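HpcH/HpaI aldolase (Desulfitobacterium hafniense, PDB 3QZ6) belongs to the HpcH/HpaI aldolase family and folds as a TIM barrel, eight parallel strands closed into a ring with helices around it. Local coordinates at residues Ile124-Lys129 against Ala134-Glu139; Leu84-Ala89 against Gly116-Gly121; Val71-Pro74 against Ala79-Gln82; Asp28-Tyr33 against Val59-Asn64. One frame throughout, in Å; residues are numbered along the deposited sequence.

In the fold
From the N terminus, contact 4 comes first. It joins helix 29-35 to helix 52-65, neighbours in the layer around the barrel, and closes a loop that includes strand 40-44. Contact 3 follows and closes the short turn from strand 68-72 to helix 78-87. Contact 2 ties the end of that same helix to the loop after helix 100-110, closing a loop that holds strand 91-94 and helix 100-110. Contact 1 folds the loop after helix 100-110 onto helix 133-141. The four loops run in series, and none nests in or crosses another. They still touch in space: Gln82 meets Gly119 between contacts 3 and 2, and Lys63 forms a salt bridge with Asp127 between contacts 4 and 1.

Contact 1. Residues Ile124-Lys129 against Ala134-Glu139; sequences IVTDFK and AEWVQE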
loop_
_atom_site.group_PDB
_atom_site.type_symbol
_atom_site.label_atom_id
_atom_site.label_comp_id
_atom_site.label_asym_id
_atom_site.label_seq_id
_atom_site.Cartn_x
_atom_site.Cartn_y
_atom_site.Cartn_z
ATOM N N ILE A 124 10.961 0.091 26.728
ATOM C CA ILE A 124 10.265 0.754 25.619
ATOM C C ILE A 124 9.233 1.777 26.114
ATOM O O ILE A 124 8.902 2.733 25.410
ATOM C CB ILE A 124 9.588 -0.259 24.650
ATOM C CG1 ILE A 124 9.069 0.461 23.395
ATOM C CG2 ILE A 124 8.449 -1.008 25.341
ATOM C CD1 ILE A 124 8.698 -0.507 22.260
ATOM N N VAL A 125 8.748 1.586 27.336
ATOM C CA VAL A 125 7.728 2.464 27.902
ATOM C C VAL A 125 8.171 3.924 27.851
ATOM O O VAL A 125 7.387 4.819 27.522
ATOM C CB VAL A 125 7.390 2.053 29.361
ATOM C CG1 VAL A 125 6.513 3.107 30.030
ATOM C CG2 VAL A 125 6.703 0.681 29.373
ATOM N N THR A 126 9.442 4.158 28.147
ATOM C CA THR A 126 9.970 5.515 28.148
ATOM C C THR A 126 10.838 5.722 26.916
ATOM O O THR A 126 11.726 6.576 26.906
ATOM C CB THR A 126 10.827 5.768 29.393
ATOM O OG1 THR A 126 11.968 4.909 29.354
ATOM C CG2 THR A 126 10.021 5.474 30.666
ATOM N N ASP A 127 10.593 4.923 25.880
ATOM C CA ASP A 127 11.405 4.990 24.659
ATOM C C ASP A 127 12.884 4.773 24.947
ATOM O O ASP A 127 13.742 5.347 24.280
ATOM C CB ASP A 127 11.188 6.318 23.935
ATOM C CG ASP A 127 9.790 6.434 23.357
ATOM O OD1 ASP A 127 9.310 5.449 22.748
ATOM O OD2 ASP A 127 9.160 7.498 23.523
ATOM N N PHE A 128 13.159 3.932 25.944
ATOM C CA PHE A 128 14.512 3.516 26.289
ATOM C C PHE A 128 15.354 4.653 26.848
ATOM O O PHE A 128 16.578 4.559 26.870
ATOM C CB PHE A 128 15.215 2.879 25.076
ATOM C CG PHE A 128 14.435 1.739 24.451
ATOM C CD1 PHE A 128 14.382 0.494 25.068
ATOM C CD2 PHE A 128 13.756 1.923 23.256
ATOM C CE1 PHE A 128 13.662 -0.557 24.501
ATOM C CE2 PHE A 128 13.037 0.878 22.674
ATOM C CZ PHE A 128 12.992 -0.362 23.303
ATOM N N LYS A 129 14.695 5.718 27.301
ATOM C CA LYS A 129 15.388 6.879 27.852
ATOM C C LYS A 129 15.162 6.974 29.352
ATOM O O LYS A 129 14.133 6.515 29.856
ATOM C CB LYS A 129 14.904 8.161 27.173
ATOM C CG LYS A 129 15.364 8.297 25.735
ATOM C CD LYS A 129 14.717 9.483 25.044
ATOM C CE LYS A 129 15.227 9.600 23.621
ATOM N NZ LYS A 129 14.419 10.531 22.791
ATOM N N ALA A 134 8.474 10.543 38.986
ATOM C CA ALA A 134 7.389 11.271 39.623
ATOM C C ALA A 134 6.788 12.300 38.666
ATOM O O ALA A 134 5.571 12.452 38.595
ATOM C CB ALA A 134 7.873 11.944 40.932
ATOM N N GLU A 135 7.646 12.997 37.928
ATOM C CA GLU A 135 7.196 13.995 36.964
ATOM C C GLU A 135 6.684 13.324 35.697
ATOM O O GLU A 135 5.677 13.732 35.117
ATOM C CB GLU A 135 8.353 14.922 36.587
ATOM C CG GLU A 135 8.250 16.326 37.137
ATOM C CD GLU A 135 8.443 16.378 38.635
ATOM O OE1 GLU A 135 7.699 17.127 39.308
ATOM O OE2 GLU A 135 9.344 15.674 39.139
ATOM N N TRP A 136 7.392 12.291 35.264
ATOM C CA TRP A 136 7.116 11.680 33.968
ATOM C C TRP A 136 5.719 11.066 33.882
ATOM O O TRP A 136 5.034 11.247 32.890
ATOM C CB TRP A 136 8.186 10.645 33.631
ATOM C CG TRP A 136 8.089 10.104 32.233
ATOM C CD1 TRP A 136 8.685 10.611 31.106
ATOM C CD2 TRP A 136 7.351 8.951 31.812
ATOM N NE1 TRP A 136 8.369 9.831 30.014
ATOM C CE2 TRP A 136 7.552 8.809 30.421
ATOM C CE3 TRP A 136 6.549 8.019 32.479
ATOM C CZ2 TRP A 136 6.971 7.781 29.686
ATOM C CZ3 TRP A 136 5.973 6.995 31.745
ATOM C CH2 TRP A 136 6.187 6.886 30.362
ATOM N N VAL A 137 5.282 10.357 34.918
ATOM C CA VAL A 137 3.944 9.763 34.866
ATOM C C VAL A 137 2.850 10.834 34.778
ATOM O O VAL A 137 1.837 10.632 34.113
ATOM C CB VAL A 137 3.661 8.794 36.041
ATOM C CG1 VAL A 137 4.526 7.538 35.914
ATOM C CG2 VAL A 137 3.875 9.489 37.393
ATOM N N GLN A 138 3.065 11.974 35.430
ATOM C CA GLN A 138 2.083 13.056 35.392
ATOM C C GLN A 138 2.015 13.666 34.014
ATOM O O GLN A 138 0.927 13.913 33.489
ATOM C CB GLN A 138 2.429 14.166 36.389
ATOM C CG GLN A 138 2.141 13.843 37.825
ATOM C CD GLN A 138 2.326 15.062 38.722
ATOM O OE1 GLN A 138 3.378 15.241 39.340
ATOM N NE2 GLN A 138 1.303 15.914 38.784
ATOM N N GLU A 139 3.180 13.937 33.436
ATOM C CA GLU A 139 3.231 14.493 32.089
ATOM C C GLU A 139 2.668 13.526 31.051
ATOM O O GLU A 139 1.943 13.934 30.152
ATOM C CB GLU A 139 4.654 14.900 31.716
ATOM C CG GLU A 139 5.221 15.977 32.625
ATOM C CD GLU A 139 6.541 16.525 32.123
ATOM O OE1 GLU A 139 6.844 16.327 30.925
ATOM O OE2 GLU A 139 7.269 17.153 32.923
#
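The indole of Trp136 carries the methyl group of Thr126 over one face of its six-membered ring. Thr126 CG2 lies 4.1 Å from the centroid of that ring, 16° off the normal, which makes this a CH-pi contact. The methyl stands 3.9 Å above the plane of the whole indole and is shifted toward the rim. Val125 meets the same benzo end of the indole, its CG1 lying 3.8 Å from Trp136 CH2. Val125 O approaches obliquely, 3.7 Å from Trp136 CZ2. No hydrogen bond joins the two segments; methyl groups and one carbonyl oxygen pack around the indole.

A chi1 of -172° turns the indole of Trp136 away from its own backbone N and out to the loop. The loop turns here through a type I' beta turn from Thr126 to Lys129. Thr126 OG1 donates a 2.7 Å hydrogen bond to Lys129 O, on a lone pair in the carbonyl plane. The hydroxyl thus fastens the turn while the methyl branch serves the indole.

Trp136 also touches Val131. Val125 touches Tyr112, and Asp127 pairs with Lys63 of helix 52-65. The contact lies between helix 133-141 and the long loop that follows helix 100-110.

Contact 2. Residues Leu84-Ala89 against Gly116-Gly121; sequences LLDIGA and GERGVG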
loop_
_atom_site.group_PDB
_atom_site.type_symbol
_atom_site.label_atom_id
_atom_site.label_comp_id
_atom_site.label_asym_id
_atom_site.label_seq_id
_atom_site.Cartn_x
_atom_site.Cartn_y
_atom_site.Cartn_z
ATOM N N LEU A 84 -0.396 -1.765 24.394
ATOM C CA LEU A 84 -0.259 -0.874 23.253
ATOM C C LEU A 84 0.288 0.484 23.670
ATOM O O LEU A 84 1.078 1.071 22.939
ATOM C CB LEU A 84 -1.576 -0.734 22.478
ATOM C CG LEU A 84 -1.986 -2.005 21.714
ATOM C CD1 LEU A 84 -3.409 -1.884 21.181
ATOM C CD2 LEU A 84 -0.998 -2.322 20.585
ATOM N N LEU A 85 -0.127 0.989 24.833
ATOM C CA LEU A 85 0.437 2.250 25.329
ATOM C C LEU A 85 1.908 2.064 25.678
ATOM O O LEU A 85 2.734 2.950 25.432
ATOM C CB LEU A 85 -0.320 2.765 26.556
ATOM C CG LEU A 85 -1.743 3.272 26.314
ATOM C CD1 LEU A 85 -2.370 3.708 27.626
ATOM C CD2 LEU A 85 -1.762 4.435 25.322
ATOM N N ASP A 86 2.235 0.925 26.275
ATOM C CA ASP A 86 3.621 0.673 26.662
ATOM C C ASP A 86 4.494 0.600 25.412
ATOM O O ASP A 86 5.593 1.154 25.367
ATOM C CB ASP A 86 3.733 -0.623 27.468
ATOM C CG ASP A 86 3.206 -0.469 28.895
ATOM O OD1 ASP A 86 3.058 0.679 29.356
ATOM O OD2 ASP A 86 2.957 -1.489 29.557
ATOM N N ILE A 87 3.990 -0.084 24.394
ATOM C CA ILE A 87 4.718 -0.211 23.126
ATOM C C ILE A 87 4.944 1.155 22.485
ATOM O O ILE A 87 5.982 1.394 21.872
ATOM C CB ILE A 87 3.982 -1.167 22.162
ATOM C CG1 ILE A 87 4.117 -2.617 22.652
ATOM C CG2 ILE A 87 4.526 -1.049 20.748
ATOM C CD1 ILE A 87 3.027 -3.565 22.051
ATOM N N GLY A 88 3.977 2.062 22.620
ATOM C CA GLY A 88 4.191 3.421 22.149
ATOM C C GLY A 88 3.102 4.047 21.295
ATOM O O GLY A 88 3.288 5.136 20.746
ATOM N N ALA A 89 1.968 3.371 21.156
ATOM C CA ALA A 89 0.822 4.016 20.531
ATOM C C ALA A 89 0.471 5.205 21.413
ATOM O O ALA A 89 0.577 5.125 22.640
ATOM C CB ALA A 89 -0.353 3.058 20.449
ATOM N N GLY A 116 -5.793 6.803 37.033
ATOM C CA GLY A 116 -6.137 5.464 36.574
ATOM C C GLY A 116 -5.238 4.428 37.224
ATOM O O GLY A 116 -4.518 4.735 38.176
ATOM N N GLU A 117 -5.267 3.205 36.704
ATOM C CA GLU A 117 -4.526 2.104 37.299
ATOM C C GLU A 117 -3.537 1.466 36.317
ATOM O O GLU A 117 -3.161 0.301 36.469
ATOM C CB GLU A 117 -5.509 1.066 37.879
ATOM C CG GLU A 117 -6.329 1.679 39.040
ATOM C CD GLU A 117 -7.514 0.840 39.518
ATOM O OE1 GLU A 117 -7.800 -0.224 38.942
ATOM O OE2 GLU A 117 -8.171 1.268 40.491
ATOM N N ARG A 118 -3.106 2.234 35.318
ATOM C CA ARG A 118 -2.091 1.746 34.379
ATOM C C ARG A 118 -0.816 1.377 35.146
ATOM O O ARG A 118 -0.344 2.152 35.980
ATOM C CB ARG A 118 -1.763 2.822 33.330
ATOM C CG ARG A 118 -0.778 2.346 32.256
ATOM C CD ARG A 118 -0.370 3.465 31.287
ATOM N NE ARG A 118 0.737 3.032 30.426
ATOM C CZ ARG A 118 1.385 3.822 29.575
ATOM N NH1 ARG A 118 1.038 5.100 29.439
ATOM N NH2 ARG A 118 2.381 3.331 28.854
ATOM N N GLY A 119 -0.255 0.207 34.857
ATOM C CA GLY A 119 0.985 -0.221 35.486
ATOM C C GLY A 119 2.189 0.486 34.896
ATOM O O GLY A 119 2.213 0.786 33.708
ATOM N N VAL A 120 3.192 0.750 35.725
ATOM C CA VAL A 120 4.375 1.489 35.303
ATOM C C VAL A 120 5.490 0.515 34.924
ATOM O O VAL A 120 6.058 -0.154 35.784
ATOM C CB VAL A 120 4.889 2.429 36.423
ATOM C CG1 VAL A 120 6.033 3.287 35.911
ATOM C CG2 VAL A 120 3.754 3.322 36.956
ATOM N N GLY A 121 5.795 0.415 33.636
ATOM C CA GLY A 121 6.858 -0.477 33.194
ATOM C C GLY A 121 8.103 0.315 32.853
ATOM O O GLY A 121 8.213 1.470 33.231
HETATM O O HOH W 1 4.783 4.238 27.217
HETATM O O HOH W 2 3.851 1.799 31.739
#
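Leu85 and Asp86 lie on the last turn of helix 78-87 and meet Arg118 in an extended loop with no regular structure. The CA atoms of Asp86 and Gly121 come within 7.4 Å. The helix is one of those surrounding the TIM barrel. It ends at Ile87, and Gly88 is the first residue to leave helical angles, with a positive phi of 132°. Gly88 N and Ala89 N both bond to Leu84 O and so close the helix end.

Arg118 crosses to the helix with its chain extended from CG to NE. Its guanidinium packs by one face on Leu85, whose CB stands 3.5 Å above the plane and over its centre. The edge of the group is polar. Arg118 NH2 gives Asp86 OD1 a nearly straight 2.8 Å hydrogen bond, with an N-H...O angle of 172°, as part of a salt bridge. The acceptor lies almost in the guanidinium plane but is met on the anti side of the carboxylate. The two planes are 32° apart. Asp86 OD2 is taken by Gln82 NE2, so bonds to both oxygens fix the carboxylate. The guanidinium probably favours its charged form. Gln82 NE2 also reaches Gly119 O, and Arg118 touches Arg140 of helix 133-141.

Two waters complete the join. One accepts from Arg118 NH2 and lies near Leu85 O. The other donates to Asp86 OD1 at 2.7 Å and to Gly119 O at 2.8 Å, and accepts from Gly121 N at 3.0 Å.

Contact 3. Residues Val71-Pro74 against Ala79-Gln82; sequences VRIP and AHVQ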
loop_
_atom_site.group_PDB
_atom_site.type_symbol
_atom_site.label_atom_id
_atom_site.label_comp_id
_atom_site.label_asym_id
_atom_site.label_seq_id
_atom_site.Cartn_x
_atom_site.Cartn_y
_atom_site.Cartn_z
ATOM N N VAL A 71 -4.526 3.253 17.795
ATOM C CA VAL A 71 -5.014 1.922 17.469
ATOM C C VAL A 71 -6.514 1.816 17.744
ATOM O O VAL A 71 -6.996 2.257 18.781
ATOM C CB VAL A 71 -4.283 0.836 18.270
ATOM C CG1 VAL A 71 -4.728 -0.563 17.797
ATOM C CG2 VAL A 71 -2.759 0.987 18.126
ATOM N N ARG A 72 -7.245 1.233 16.800
ATOM C CA ARG A 72 -8.653 0.921 17.002
ATOM C C ARG A 72 -8.690 -0.505 17.541
ATOM O O ARG A 72 -8.389 -1.456 16.821
ATOM C CB ARG A 72 -9.391 1.011 15.669
ATOM C CG ARG A 72 -10.865 0.617 15.692
ATOM C CD ARG A 72 -11.301 0.294 14.258
ATOM N NE ARG A 72 -12.423 1.105 13.840
ATOM C CZ ARG A 72 -12.779 1.317 12.579
ATOM N NH1 ARG A 72 -12.092 0.785 11.579
ATOM N NH2 ARG A 72 -13.830 2.079 12.319
ATOM N N ILE A 73 -9.023 -0.655 18.816
ATOM C CA ILE A 73 -8.961 -1.961 19.454
ATOM C C ILE A 73 -10.331 -2.625 19.445
ATOM O O ILE A 73 -11.345 -1.952 19.459
ATOM C CB ILE A 73 -8.416 -1.848 20.880
ATOM C CG1 ILE A 73 -9.252 -0.857 21.704
ATOM C CG2 ILE A 73 -6.928 -1.445 20.831
ATOM C CD1 ILE A 73 -8.718 -0.649 23.129
ATOM N N PRO A 74 -10.361 -3.959 19.401
ATOM C CA PRO A 74 -11.646 -4.671 19.285
ATOM C C PRO A 74 -12.459 -4.714 20.582
ATOM O O PRO A 74 -13.674 -4.897 20.550
ATOM C CB PRO A 74 -11.217 -6.084 18.890
ATOM C CG PRO A 74 -9.829 -6.231 19.490
ATOM C CD PRO A 74 -9.201 -4.868 19.352
ATOM N N ALA A 79 -5.036 -6.239 28.434
ATOM C CA ALA A 79 -4.138 -6.785 27.412
ATOM C C ALA A 79 -3.964 -5.803 26.250
ATOM O O ALA A 79 -2.846 -5.577 25.784
ATOM C CB ALA A 79 -4.642 -8.130 26.901
ATOM N N HIS A 80 -5.059 -5.205 25.782
ATOM C CA HIS A 80 -4.935 -4.249 24.675
ATOM C C HIS A 80 -4.388 -2.909 25.138
ATOM O O HIS A 80 -3.426 -2.391 24.575
ATOM C CB HIS A 80 -6.270 -4.049 23.960
ATOM C CG HIS A 80 -6.681 -5.239 23.151
ATOM N ND1 HIS A 80 -7.332 -6.325 23.700
ATOM C CD2 HIS A 80 -6.481 -5.541 21.844
ATOM C CE1 HIS A 80 -7.550 -7.227 22.759
ATOM N NE2 HIS A 80 -7.040 -6.779 21.625
ATOM N N VAL A 81 -5.001 -2.348 26.171
ATOM C CA VAL A 81 -4.673 -0.980 26.548
ATOM C C VAL A 81 -3.273 -0.841 27.138
ATOM O O VAL A 81 -2.499 0.016 26.723
ATOM C CB VAL A 81 -5.728 -0.398 27.513
ATOM C CG1 VAL A 81 -5.278 0.962 28.015
ATOM C CG2 VAL A 81 -7.089 -0.305 26.793
ATOM N N GLN A 82 -2.946 -1.685 28.109
ATOM C CA GLN A 82 -1.644 -1.597 28.758
ATOM C C GLN A 82 -0.513 -1.831 27.751
ATOM O O GLN A 82 0.426 -1.044 27.668
ATOM C CB GLN A 82 -1.542 -2.608 29.907
ATOM C CG GLN A 82 -0.181 -2.628 30.591
ATOM C CD GLN A 82 -0.044 -1.511 31.614
ATOM O OE1 GLN A 82 -0.967 -1.249 32.383
ATOM N NE2 GLN A 82 1.098 -0.837 31.613
#
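His80 is the first residue of 79-82 to meet the loop just after strand 68-72, and it touches both Ile73 and Pro74. Its CB lies 4.1 Å from Ile73 CG2. Farther out, the imidazole reaches the proline ring, with His80 NE2 3.6 Å from Pro74 CG and 3.7 Å from Pro74 CD. The proline approaches the imidazole obliquely. The other ring nitrogen, His80 ND1, is hydrogen-bonded to Asp77 just before the segment, which helps to fix the rotation of the ring.

Val81 comes next. Its CG2 meets Ile73 CD1 at 4.0 Å. Ile73 has its CG1 branch between the backbone N and the carbonyl carbon (chi1 56°), and CD1 extends from this branch to Val81 while CG2 is left for His80. Val81 also packs on Phe92 of strand 91-94 and on Leu109 and Ala110 of helix 100-110. The contact belongs to the beta-alpha-beta unit formed by strand 68-72, helix 78-87 and strand 91-94, a repeating element of the TIM barrel.

No hydrogen bond crosses between the segments. Loop and helix are held here by van der Waals contact, most of it between carbon atoms, while His80 ND1 bonds Asp77 in the connecting turn.

Contact 4. Residues Asp28-Tyr33 against Val59-Asn64; sequences DIVRIY and VSVAKN
Val30 faces helix 52-65, and its side chain touches two successive residues there. Its CB lies 3.8 Å from Val61 CG1. With chi1 at 174°, the CG1 branch points away from the residue's own N and runs up against the backbone of the other helix, 3.6 Å from Ala62 CA and 3.7 Å from Ala62 N. It also meets Ala62 CB at 3.8 Å. The small side chain of Ala62 probably allows this close approach to the main chain. The CA atoms of Val30 and Ala62 are 6.0 Å apart.

The two helices are neighbours in the outer layer of the TIM barrel and run the same way. The short segments 29-33 and 59-64 cross at -29°, with their axes 9.2 Å apart. Ala62 rests on Val69 of strand 68-72, so the contact reaches down to the barrel wall. Val30 also touches Leu58, one turn earlier on helix 52-65.

Val61 is less buried. Its CG1 touches two successive residues, Val30 and Arg31, and meets Arg31 CG at 3.8 Å. The side chains of Arg31 and Val61 cross at about a right angle. Only the aliphatic start of the arginine is used here. On helix 29-35 itself, Ile29 and Tyr33 pack on Leu242 and Thr246 of the second subunit, respectively.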
loop_
_atom_site.group_PDB
_atom_site.type_symbol
_atom_site.label_atom_id
_atom_site.label_comp_id
_atom_site.label_asym_id
_atom_site.label_seq_id
_atom_site.Cartn_x
_atom_site.Cartn_y
_atom_site.Cartn_z
ATOM N N ASP A 28 7.776 1.105 6.508
ATOM C CA ASP A 28 8.049 2.280 5.689
ATOM C C ASP A 28 6.781 3.031 5.303
ATOM O O ASP A 28 6.861 4.170 4.832
ATOM C CB ASP A 28 8.861 1.925 4.437
ATOM C CG ASP A 28 10.355 1.832 4.719
ATOM O OD1 ASP A 28 10.837 2.587 5.582
ATOM O OD2 ASP A 28 11.051 1.023 4.068
ATOM N N ILE A 29 5.612 2.419 5.498
ATOM C CA ILE A 29 4.363 3.147 5.272
ATOM C C ILE A 29 4.363 4.401 6.151
ATOM O O ILE A 29 3.762 5.419 5.806
ATOM C CB ILE A 29 3.103 2.303 5.583
ATOM C CG1 ILE A 29 1.838 3.015 5.082
ATOM C CG2 ILE A 29 2.969 2.013 7.103
ATOM C CD1 ILE A 29 1.848 3.275 3.589
ATOM N N VAL A 30 5.039 4.325 7.294
ATOM C CA VAL A 30 5.097 5.472 8.211
ATOM C C VAL A 30 5.859 6.643 7.589
ATOM O O VAL A 30 5.473 7.802 7.726
ATOM C CB VAL A 30 5.791 5.094 9.534
ATOM C CG1 VAL A 30 5.987 6.340 10.413
ATOM C CG2 VAL A 30 4.995 4.028 10.268
ATOM N N ARG A 31 6.953 6.337 6.903
ATOM C CA ARG A 31 7.739 7.381 6.249
ATOM C C ARG A 31 6.994 7.965 5.058
ATOM O O ARG A 31 7.082 9.171 4.780
ATOM C CB ARG A 31 9.090 6.830 5.820
ATOM C CG ARG A 31 9.862 6.194 6.960
ATOM C CD ARG A 31 10.863 5.175 6.398
ATOM N NE ARG A 31 12.041 5.877 5.980
ATOM C CZ ARG A 31 13.016 5.429 5.193
ATOM N NH1 ARG A 31 13.041 4.207 4.656
ATOM N NH2 ARG A 31 14.002 6.262 4.947
ATOM N N ILE A 32 6.243 7.117 4.359
ATOM C CA ILE A 32 5.410 7.594 3.257
ATOM C C ILE A 32 4.342 8.544 3.790
ATOM O O ILE A 32 4.083 9.603 3.215
ATOM C CB ILE A 32 4.766 6.423 2.511
ATOM C CG1 ILE A 32 5.807 5.775 1.580
ATOM C CG2 ILE A 32 3.563 6.901 1.702
ATOM C CD1 ILE A 32 5.345 4.484 0.938
ATOM N N TYR A 33 3.732 8.169 4.910
ATOM C CA TYR A 33 2.682 8.993 5.498
ATOM C C TYR A 33 3.219 10.324 6.050
ATOM O O TYR A 33 2.567 11.364 5.938
ATOM C CB TYR A 33 1.905 8.203 6.566
ATOM C CG TYR A 33 0.841 7.266 5.983
ATOM C CD1 TYR A 33 0.509 7.307 4.630
ATOM C CD2 TYR A 33 0.159 6.367 6.793
ATOM C CE1 TYR A 33 -0.480 6.466 4.097
ATOM C CE2 TYR A 33 -0.820 5.520 6.278
ATOM C CZ TYR A 33 -1.142 5.577 4.934
ATOM O OH TYR A 33 -2.128 4.736 4.433
ATOM N N VAL A 59 5.496 1.773 15.265
ATOM C CA VAL A 59 5.767 2.804 16.268
ATOM C C VAL A 59 7.250 3.187 16.299
ATOM O O VAL A 59 7.594 4.360 16.418
ATOM C CB VAL A 59 5.310 2.332 17.665
ATOM C CG1 VAL A 59 5.939 3.189 18.771
ATOM C CG2 VAL A 59 3.791 2.342 17.754
ATOM N N SER A 60 8.128 2.200 16.173
ATOM C CA SER A 60 9.564 2.471 16.189
ATOM C C SER A 60 9.996 3.469 15.117
ATOM O O SER A 60 10.894 4.287 15.335
ATOM C CB SER A 60 10.343 1.167 16.036
ATOM O OG SER A 60 10.191 0.392 17.215
ATOM N N VAL A 61 9.366 3.389 13.954
ATOM C CA VAL A 61 9.648 4.323 12.883
ATOM C C VAL A 61 8.923 5.647 13.135
ATOM O O VAL A 61 9.481 6.716 12.924
ATOM C CB VAL A 61 9.244 3.737 11.508
ATOM C CG1 VAL A 61 9.444 4.775 10.408
ATOM C CG2 VAL A 61 10.053 2.441 11.210
ATOM N N ALA A 62 7.682 5.573 13.608
ATOM C CA ALA A 62 6.884 6.785 13.823
ATOM C C ALA A 62 7.449 7.709 14.894
ATOM O O ALA A 62 7.312 8.937 14.807
ATOM C CB ALA A 62 5.447 6.413 14.167
ATOM N N LYS A 63 8.059 7.126 15.921
ATOM C CA LYS A 63 8.486 7.909 17.073
ATOM C C LYS A 63 9.485 8.984 16.659
ATOM O O LYS A 63 9.458 10.096 17.177
ATOM C CB LYS A 63 9.094 7.012 18.151
ATOM C CG LYS A 63 8.068 6.306 19.031
ATOM C CD LYS A 63 7.585 7.269 20.136
ATOM C CE LYS A 63 6.481 6.656 20.986
ATOM N NZ LYS A 63 6.307 7.432 22.253
ATOM N N ASN A 64 10.362 8.662 15.720
ATOM C CA ASN A 64 11.339 9.653 15.266
ATOM C C ASN A 64 10.926 10.364 13.979
ATOM O O ASN A 64 11.657 11.215 13.469
ATOM C CB ASN A 64 12.722 9.017 15.094
ATOM C CG ASN A 64 13.363 8.646 16.425
ATOM O OD1 ASN A 64 13.838 7.524 16.612
ATOM N ND2 ASN A 64 13.368 9.589 17.359
#